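Long-range contacts in serine protease inhibitor infestin (Triatoma infestans, PDB 2ERW), which probably inhibits serine proteases through repeated Kazal-type domains, this chain being the domain infestin 4, an inhibitor of blood-clotting factor XIIa: residues Y12-S18 with L42-C48; P5-N11 with N25-C31. One frame throughout, in Å; residues are numbered along the deposited sequence.

Contact 1: residues Y12-S18 with L42-C48; sequences YVPVCGS and LVHEGRC
Cys16 and Cys48 are joined by one of the three disulfides of this Kazal-type domain, which ties strand 15-17 to the end of the segment that pairs with it antiparallel. This is the tight part. Cys16 N donates to His44 O at 2.9 Å, while Cys16 O takes Val43 N at 2.8 Å and, weakly, His44 N; two residues facing one make a classic beta bulge. With CG set between its backbone N and carbonyl carbon (chi1 66°), His44 lays a ring face over Cys16 CB, 3.5 Å from the ring centroid, a CH-pi contact. ND1 fixes the ring's rotation by donating almost straight to Glu45 O at 2.7 Å. Replacing His44 with an alanine would probably uncover this side of the disulfide and leave Glu45 O without its imidazole donor. On the other face of the strands Val15 CB meets Leu42 CG at 3.7 Å, and both side chains also touch Leu29 of helix 26-35.

The outer side is looser. A water bridges Glu45 OE2 and Pro14 O. Farther along, Arg47, in a salt bridge with Glu54 through NE, sends NH1 to Tyr12 OH at 2.8 Å, guanidinium and phenol ring nearly coplanar.

Contact 2: residues P5-N11 with N25-C31; sequences PCACFRN and NPCMLNC
Cys8 to Cys27 and Cys6 to Cys31 are two disulfides that strap the irregular segment 5-11 along the first turns of helix 26-35, the arrangement by which Kazal domains hold the reactive-site loop against their helix. By its place two residues after Cys8, Arg10 probably corresponds to the P1 residue of that loop, and its side chain sets off away from the helix.

The covalent links come one helical turn apart. Cys27 carries SG anti to the backbone N (chi1 -177°), which points the sulfur at the segment lying alongside; Cys31, in the conformer described, does likewise.

Van der Waals contact is thinner. Met28, also described in one of two conformers, bends at chi2 (-80°) and folds over Cys8, with SD 3.7 Å from Cys8 CB; CE carries on to Phe9 O, 3.6 Å away.

The hydrogen bonds gather on one amide. Both hydrogens of Asn25 ND2 are used, one going to Phe9 O at 2.8 Å and the other to Asn11 O at 2.9 Å. Both acceptors lie close to the amide plane, although ND2 stands above the carbonyl plane of Phe9. Gripping the carbonyls on either side of Arg10 in the chain, Asn25 probably keeps the loop in shape for a protease, as the equivalent asparagine does in other Kazal inhibitors. The opposite end of the same amide is held as well: Asn25 is the N-cap of the helix, and its OD1 accepts from Met28 N at 2.8 Å, nearly in line with CG-OD1.

How the contacts relate
Both contacts belong to the same small Kazal-type domain, with centres about 12 Å apart. Their segments interleave along the chain: 5-11 runs straight into 12-18, then comes 25-31 and, once helix 26-35 has ended, segment 42-48. Contact 2 fixes the probable reactive-site loop to the helix, while contact 1 takes in the last residues of that loop and the strand that follows, and fastens them to the C-terminal part of the domain. They meet where Leu29, on the side of the helix turned from segment 5-11, packs its CD1 against Leu42 CA and Gly17 CA, and where Val13 O lies against Pro26 CD. The probable loop would thus be anchored at both ends.

Contact 1: residues Y12-S18 with L42-C48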
ATOM      1  N   TYR A  12       3.506  -7.956  -7.197  1.00 21.64           N
ATOM      2  CA  TYR A  12       2.924  -6.660  -7.388  1.00 21.51           C
ATOM      3  C   TYR A  12       1.428  -6.758  -7.485  1.00 21.93           C
ATOM      4  O   TYR A  12       0.876  -7.240  -8.477  1.00 22.58           O
ATOM      5  CB  TYR A  12       3.546  -6.042  -8.633  1.00 21.91           C
ATOM      6  CG  TYR A  12       3.076  -4.655  -8.890  1.00 21.78           C
ATOM      7  CD1 TYR A  12       3.280  -3.651  -7.949  1.00 21.90           C
ATOM      8  CD2 TYR A  12       2.418  -4.338 -10.063  1.00 21.64           C
ATOM      9  CE1 TYR A  12       2.848  -2.375  -8.173  1.00 22.40           C
ATOM     10  CE2 TYR A  12       1.996  -3.054 -10.311  1.00 22.11           C
ATOM     11  CZ  TYR A  12       2.203  -2.082  -9.356  1.00 22.09           C
ATOM     12  OH  TYR A  12       1.774  -0.803  -9.559  1.00 22.92           O
ATOM     13  N   VAL A  13       0.786  -6.312  -6.412  1.00 20.58           N
ATOM     14  CA  VAL A  13      -0.660  -6.289  -6.320  1.00 20.95           C
ATOM     15  C   VAL A  13      -0.955  -4.949  -5.691  1.00 21.45           C
ATOM     16  O   VAL A  13      -1.228  -4.846  -4.496  1.00 21.96           O
ATOM     17  CB  VAL A  13      -1.177  -7.430  -5.444  1.00 20.67           C
ATOM     18  CG1 VAL A  13      -2.699  -7.375  -5.370  1.00 22.00           C
ATOM     19  CG2 VAL A  13      -0.712  -8.762  -6.012  1.00 21.89           C
ATOM     20  N   PRO A  14      -0.822  -3.885  -6.475  1.00 21.81           N
ATOM     21  CA  PRO A  14      -0.817  -2.560  -5.889  1.00 21.65           C
ATOM     22  C   PRO A  14      -2.139  -2.152  -5.284  1.00 23.78           C
ATOM     23  O   PRO A  14      -3.196  -2.462  -5.791  1.00 22.01           O
ATOM     24  CB  PRO A  14      -0.514  -1.631  -7.054  1.00 22.29           C
ATOM     25  CG  PRO A  14      -0.999  -2.410  -8.265  1.00 22.14           C
ATOM     26  CD  PRO A  14      -0.646  -3.851  -7.941  1.00 21.40           C
ATOM     27  N   VAL A  15      -2.027  -1.612  -4.085  1.00 21.65           N
ATOM     28  CA  VAL A  15      -3.206  -1.130  -3.387  1.00 21.85           C
ATOM     29  C   VAL A  15      -2.893   0.224  -2.823  1.00 21.31           C
ATOM     30  O   VAL A  15      -1.740   0.558  -2.589  1.00 21.83           O
ATOM     31  CB  VAL A  15      -3.663  -2.104  -2.279  1.00 22.01           C
ATOM     32  CG1 VAL A  15      -4.120  -3.393  -2.894  1.00 23.03           C
ATOM     33  CG2 VAL A  15      -2.544  -2.395  -1.279  1.00 23.27           C
ATOM     34  N   CYS A  16      -3.937   0.993  -2.602  1.00 21.18           N
ATOM     35  CA  CYS A  16      -3.768   2.354  -2.194  1.00 21.62           C
ATOM     36  C   CYS A  16      -4.146   2.474  -0.755  1.00 21.30           C
ATOM     37  O   CYS A  16      -5.250   2.108  -0.369  1.00 21.34           O
ATOM     38  CB  CYS A  16      -4.648   3.228  -3.056  1.00 21.99           C
ATOM     39  SG  CYS A  16      -4.540   4.951  -2.602  1.00 21.91           S
ATOM     40  N   GLY A  17      -3.227   2.998   0.040  1.00 21.01           N
ATOM     41  CA  GLY A  17      -3.463   3.181   1.450  1.00 21.34           C
ATOM     42  C   GLY A  17      -4.171   4.482   1.762  1.00 21.64           C
ATOM     43  O   GLY A  17      -4.166   5.437   0.982  1.00 22.06           O
ATOM     44  N   SER A  18      -4.740   4.520   2.953  1.00 20.86           N
ATOM     45  CA  SER A  18      -5.423   5.695   3.415  1.00 21.18           C
ATOM     46  C   SER A  18      -4.459   6.850   3.643  1.00 21.67           C
ATOM     47  O   SER A  18      -4.888   7.984   3.831  1.00 22.32           O
ATOM     48  CB  SER A  18      -6.145   5.361   4.709  1.00 21.74           C
ATOM     49  OG  SER A  18      -5.250   4.806   5.650  1.00 21.57           O
ATOM     50  N   LEU A  42      -6.444  -0.080   3.727  1.00 21.35           N
ATOM     51  CA  LEU A  42      -6.445  -0.283   2.301  1.00 21.27           C
ATOM     52  C   LEU A  42      -7.708   0.363   1.787  1.00 21.45           C
ATOM     53  O   LEU A  42      -8.817  -0.084   2.104  1.00 22.25           O
ATOM     54  CB  LEU A  42      -6.418  -1.777   2.023  1.00 20.98           C
ATOM     55  CG  LEU A  42      -6.028  -2.205   0.626  1.00 21.44           C
ATOM     56  CD1 LEU A  42      -5.858  -3.694   0.672  1.00 22.58           C
ATOM     57  CD2 LEU A  42      -7.073  -1.823  -0.410  1.00 24.16           C
ATOM     58  N   VAL A  43      -7.556   1.432   1.022  1.00 21.72           N
ATOM     59  CA  VAL A  43      -8.731   2.169   0.584  1.00 22.16           C
ATOM     60  C   VAL A  43      -9.251   1.781  -0.779  1.00 21.28           C
ATOM     61  O   VAL A  43     -10.455   1.827  -1.017  1.00 21.22           O
ATOM     62  CB  VAL A  43      -8.541   3.696   0.728  1.00 23.74           C
ATOM     63  CG1 VAL A  43      -8.216   4.047   2.160  0.75 25.47           C
ATOM     64  CG2 VAL A  43      -7.513   4.207  -0.186  0.75 24.84           C
ATOM     65  N   HIS A  44      -8.362   1.388  -1.678  1.00 21.24           N
ATOM     66  CA  HIS A  44      -8.838   0.840  -2.923  1.00 20.96           C
ATOM     67  C   HIS A  44      -7.777   0.024  -3.576  1.00 20.94           C
ATOM     68  O   HIS A  44      -6.601   0.171  -3.287  1.00 21.03           O
ATOM     69  CB  HIS A  44      -9.384   1.922  -3.868  1.00 21.43           C
ATOM     70  CG  HIS A  44      -8.366   2.901  -4.368  1.00 20.66           C
ATOM     71  ND1 HIS A  44      -7.440   2.585  -5.339  1.00 21.76           N
ATOM     72  CD2 HIS A  44      -8.173   4.207  -4.069  1.00 21.03           C
ATOM     73  CE1 HIS A  44      -6.720   3.661  -5.621  1.00 22.13           C
ATOM     74  NE2 HIS A  44      -7.143   4.655  -4.860  1.00 21.51           N
ATOM     75  N   GLU A  45      -8.212  -0.846  -4.461  1.00 20.67           N
ATOM     76  CA  GLU A  45      -7.331  -1.630  -5.240  1.00 20.61           C
ATOM     77  C   GLU A  45      -6.599  -0.740  -6.217  1.00 21.19           C
ATOM     78  O   GLU A  45      -7.139   0.262  -6.676  1.00 21.19           O
ATOM     79  CB  GLU A  45      -8.161  -2.659  -5.994  1.00 21.03           C
ATOM     80  CG  GLU A  45      -7.344  -3.789  -6.536  1.00 19.90           C
ATOM     81  CD  GLU A  45      -6.854  -4.661  -5.426  1.00 21.47           C
ATOM     82  OE1 GLU A  45      -7.458  -4.500  -4.347  1.00 24.31           O
ATOM     83  OE2 GLU A  45      -5.888  -5.436  -5.655  1.00 21.46           O
ATOM     84  N   GLY A  46      -5.398  -1.143  -6.563  1.00 20.84           N
ATOM     85  CA  GLY A  46      -4.632  -0.417  -7.561  1.00 21.17           C
ATOM     86  C   GLY A  46      -3.804   0.655  -6.918  1.00 22.05           C
ATOM     87  O   GLY A  46      -3.913   0.932  -5.732  1.00 22.12           O
ATOM     88  N   ARG A  47      -2.966   1.284  -7.723  1.00 21.79           N
ATOM     89  CA  ARG A  47      -2.164   2.356  -7.182  1.00 21.43           C
ATOM     90  C   ARG A  47      -3.014   3.531  -6.770  1.00 22.10           C
ATOM     91  O   ARG A  47      -4.072   3.778  -7.344  1.00 22.02           O
ATOM     92  CB  ARG A  47      -1.173   2.860  -8.226  1.00 22.03           C
ATOM     93  CG  ARG A  47      -0.303   1.777  -8.808  1.00 21.81           C
ATOM     94  CD  ARG A  47       0.932   2.397  -9.464  1.00 21.07           C
ATOM     95  NE  ARG A  47       1.758   3.051  -8.454  1.00 20.53           N
ATOM     96  CZ  ARG A  47       2.729   2.441  -7.781  1.00 20.98           C
ATOM     97  NH1 ARG A  47       3.035   1.175  -8.027  1.00 21.69           N
ATOM     98  NH2 ARG A  47       3.389   3.108  -6.856  1.00 20.65           N
ATOM     99  N   CYS A  48      -2.522   4.290  -5.795  1.00 21.86           N
ATOM    100  CA  CYS A  48      -3.153   5.550  -5.517  1.00 22.35           C
ATOM    101  C   CYS A  48      -3.111   6.388  -6.761  1.00 22.96           C
ATOM    102  O   CYS A  48      -2.219   6.259  -7.583  1.00 22.18           O
ATOM    103  CB  CYS A  48      -2.452   6.267  -4.395  1.00 22.72           C
ATOM    104  SG  CYS A  48      -2.568   5.386  -2.853  1.00 22.96           S
TER
HETATM  105  O   HOH W   1      -3.989  -4.542  -7.313  1.00 11.63           O

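Contact 2: residues P5-N11 with N25-C31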
ATOM      1  N   PRO A   5       3.979  -9.217  10.211  0.50 28.70           N
ATOM      2  CA  PRO A   5       3.216  -8.417   9.257  0.50 28.47           C
ATOM      3  C   PRO A   5       4.063  -7.950   8.080  0.50 28.07           C
ATOM      4  O   PRO A   5       3.519  -7.592   7.028  0.50 28.04           O
ATOM      5  CB  PRO A   5       2.776  -7.199  10.082  0.50 28.66           C
ATOM      6  CG  PRO A   5       3.211  -7.455  11.490  0.50 28.68           C
ATOM      7  CD  PRO A   5       4.298  -8.469  11.436  0.50 28.61           C
ATOM      8  N   CYS A   6       5.381  -7.962   8.264  0.75 27.68           N
ATOM      9  CA  CYS A   6       6.321  -7.455   7.266  0.75 27.33           C
ATOM     10  C   CYS A   6       7.057  -8.554   6.519  0.75 26.18           C
ATOM     11  O   CYS A   6       7.948  -8.299   5.710  0.75 26.59           O
ATOM     12  CB  CYS A   6       7.293  -6.497   7.926  0.75 27.33           C
ATOM     13  SG  CYS A   6       6.389  -5.105   8.565  0.75 30.11           S
ATOM     14  N   ALA A   7       6.642  -9.777   6.788  1.00 25.10           N
ATOM     15  CA  ALA A   7       7.110 -10.922   6.055  1.00 23.74           C
ATOM     16  C   ALA A   7       6.229 -10.974   4.831  1.00 21.96           C
ATOM     17  O   ALA A   7       5.154 -11.558   4.867  1.00 22.38           O
ATOM     18  CB  ALA A   7       6.926 -12.158   6.880  1.00 24.43           C
ATOM     19  N   CYS A   8       6.659 -10.315   3.765  1.00 20.27           N
ATOM     20  CA  CYS A   8       5.855 -10.266   2.549  1.00 19.53           C
ATOM     21  C   CYS A   8       6.711 -10.557   1.365  1.00 19.24           C
ATOM     22  O   CYS A   8       7.898 -10.240   1.349  1.00 20.54           O
ATOM     23  CB  CYS A   8       5.275  -8.887   2.339  1.00 19.55           C
ATOM     24  SG  CYS A   8       4.238  -8.330   3.655  1.00 21.21           S
ATOM     25  N   PHE A   9       6.102 -11.164   0.359  1.00 18.26           N
ATOM     26  CA  PHE A   9       6.744 -11.254  -0.927  1.00 19.34           C
ATOM     27  C   PHE A   9       6.511  -9.968  -1.666  1.00 19.65           C
ATOM     28  O   PHE A   9       5.743  -9.139  -1.232  1.00 20.14           O
ATOM     29  CB  PHE A   9       6.234 -12.464  -1.696  1.00 18.97           C
ATOM     30  CG  PHE A   9       6.746 -13.738  -1.140  1.00 19.88           C
ATOM     31  CD1 PHE A   9       8.109 -13.967  -1.087  1.00 20.33           C
ATOM     32  CD2 PHE A   9       5.874 -14.674  -0.617  1.00 20.13           C
ATOM     33  CE1 PHE A   9       8.606 -15.125  -0.537  1.00 19.71           C
ATOM     34  CE2 PHE A   9       6.362 -15.857  -0.075  1.00 20.49           C
ATOM     35  CZ  PHE A   9       7.722 -16.078  -0.042  1.00 20.97           C
ATOM     36  N   ARG A  10       7.208  -9.806  -2.781  1.00 21.20           N
ATOM     37  CA  ARG A  10       7.138  -8.534  -3.489  1.00 22.01           C
ATOM     38  C   ARG A  10       6.153  -8.538  -4.635  1.00 22.29           C
ATOM     39  O   ARG A  10       6.050  -7.556  -5.346  1.00 22.72           O
ATOM     40  CB  ARG A  10       8.526  -8.135  -3.985  1.00 23.57           C
ATOM     41  CG  ARG A  10       9.502  -7.853  -2.848  1.00 26.52           C
ATOM     42  CD  ARG A  10      10.844  -7.408  -3.373  1.00 31.84           C
ATOM     43  NE  ARG A  10      11.820  -7.281  -2.289  0.75 34.11           N
ATOM     44  CZ  ARG A  10      12.752  -8.189  -2.004  0.75 35.50           C
ATOM     45  NH1 ARG A  10      12.851  -9.300  -2.723  0.75 36.12           N
ATOM     46  NH2 ARG A  10      13.594  -7.983  -1.002  0.75 37.14           N
ATOM     47  N   ASN A  11       5.412  -9.628  -4.804  1.00 21.82           N
ATOM     48  CA  ASN A  11       4.476  -9.713  -5.903  1.00 22.27           C
ATOM     49  C   ASN A  11       3.650  -8.457  -5.992  1.00 22.06           C
ATOM     50  O   ASN A  11       3.105  -7.980  -4.995  1.00 22.97           O
ATOM     51  CB  ASN A  11       3.512 -10.853  -5.679  1.00 23.27           C
ATOM     52  CG  ASN A  11       4.186 -12.158  -5.553  1.00 26.05           C
ATOM     53  OD1 ASN A  11       5.156 -12.316  -4.825  1.00 25.95           O
ATOM     54  ND2 ASN A  11       3.664 -13.143  -6.270  1.00 31.51           N
ATOM     55  N   ASN A  25       1.672  -4.554  -2.262  1.00 20.70           N
ATOM     56  CA  ASN A  25       0.647  -5.559  -2.158  1.00 20.71           C
ATOM     57  C   ASN A  25       0.021  -5.382  -0.804  1.00 20.01           C
ATOM     58  O   ASN A  25       0.493  -4.600   0.009  1.00 20.33           O
ATOM     59  CB  ASN A  25       1.178  -6.970  -2.424  1.00 20.61           C
ATOM     60  CG  ASN A  25       2.345  -7.339  -1.539  1.00 20.79           C
ATOM     61  OD1 ASN A  25       2.318  -7.144  -0.327  1.00 20.58           O
ATOM     62  ND2 ASN A  25       3.350  -7.944  -2.137  1.00 21.22           N
ATOM     63  N   PRO A  26      -1.109  -6.030  -0.581  1.00 20.07           N
ATOM     64  CA  PRO A  26      -1.746  -5.868   0.702  1.00 20.17           C
ATOM     65  C   PRO A  26      -0.905  -6.298   1.876  1.00 19.74           C
ATOM     66  O   PRO A  26      -1.006  -5.717   2.938  1.00 20.38           O
ATOM     67  CB  PRO A  26      -3.002  -6.737   0.582  1.00 20.52           C
ATOM     68  CG  PRO A  26      -3.293  -6.672  -0.884  1.00 21.63           C
ATOM     69  CD  PRO A  26      -1.966  -6.713  -1.566  1.00 21.25           C
ATOM     70  N   CYS A  27      -0.079  -7.320   1.692  1.00 20.16           N
ATOM     71  CA  CYS A  27       0.777  -7.716   2.779  1.00 20.35           C
ATOM     72  C   CYS A  27       1.659  -6.550   3.179  1.00 20.39           C
ATOM     73  O   CYS A  27       1.816  -6.249   4.352  1.00 20.45           O
ATOM     74  CB  CYS A  27       1.584  -8.923   2.343  1.00 20.42           C
ATOM     75  SG  CYS A  27       2.626  -9.590   3.627  1.00 20.45           S
ATOM     76  N   MET A  28       2.220  -5.870   2.191  1.00 20.04           N
ATOM     77  CA  MET A  28       3.078  -4.749   2.505  1.00 20.54           C
ATOM     78  C   MET A  28       2.314  -3.605   3.113  1.00 20.27           C
ATOM     79  O   MET A  28       2.844  -2.916   3.952  1.00 20.87           O
ATOM     80  CB  MET A  28       3.777  -4.275   1.252  1.00 20.78           C
ATOM     81  CG  MET A  28       4.648  -5.351   0.728  1.00 22.33           C
ATOM     82  SD  MET A  28       6.159  -5.411   1.619  0.34 23.14           S
ATOM     83  CE  MET A  28       7.188  -6.292   0.448  0.34 20.64           C
ATOM     84  N   LEU A  29       1.068  -3.407   2.714  1.00 20.51           N
ATOM     85  CA  LEU A  29       0.275  -2.387   3.382  1.00 20.70           C
ATOM     86  C   LEU A  29       0.099  -2.760   4.832  1.00 21.69           C
ATOM     87  O   LEU A  29       0.238  -1.916   5.715  1.00 21.75           O
ATOM     88  CB  LEU A  29      -1.083  -2.261   2.684  1.00 21.13           C
ATOM     89  CG  LEU A  29      -1.960  -1.161   3.275  1.00 21.55           C
ATOM     90  CD1 LEU A  29      -2.788  -0.552   2.188  1.00 22.93           C
ATOM     91  CD2 LEU A  29      -2.856  -1.683   4.391  1.00 22.68           C
ATOM     92  N   ASN A  30      -0.200  -4.024   5.093  1.00 21.41           N
ATOM     93  CA  ASN A  30      -0.373  -4.411   6.470  1.00 22.47           C
ATOM     94  C   ASN A  30       0.899  -4.239   7.261  1.00 23.04           C
ATOM     95  O   ASN A  30       0.885  -3.822   8.418  1.00 22.92           O
ATOM     96  CB  ASN A  30      -0.830  -5.837   6.594  1.00 23.15           C
ATOM     97  CG  ASN A  30      -1.095  -6.186   8.023  1.00 26.00           C
ATOM     98  OD1 ASN A  30      -1.979  -5.603   8.651  1.00 29.90           O
ATOM     99  ND2 ASN A  30      -0.271  -7.056   8.582  1.00 27.43           N
ATOM    100  N   CYS A  31       2.019  -4.563   6.646  1.00 23.19           N
ATOM    101  CA  CYS A  31       3.283  -4.340   7.309  1.00 23.10           C
ATOM    102  C   CYS A  31       3.380  -2.887   7.725  1.00 22.88           C
ATOM    103  O   CYS A  31       3.719  -2.583   8.861  1.00 22.07           O
ATOM    104  CB  CYS A  31       4.390  -4.649   6.338  1.00 23.98           C
ATOM    105  SG  CYS A  31       5.966  -4.101   6.871  0.75 25.44           S
TER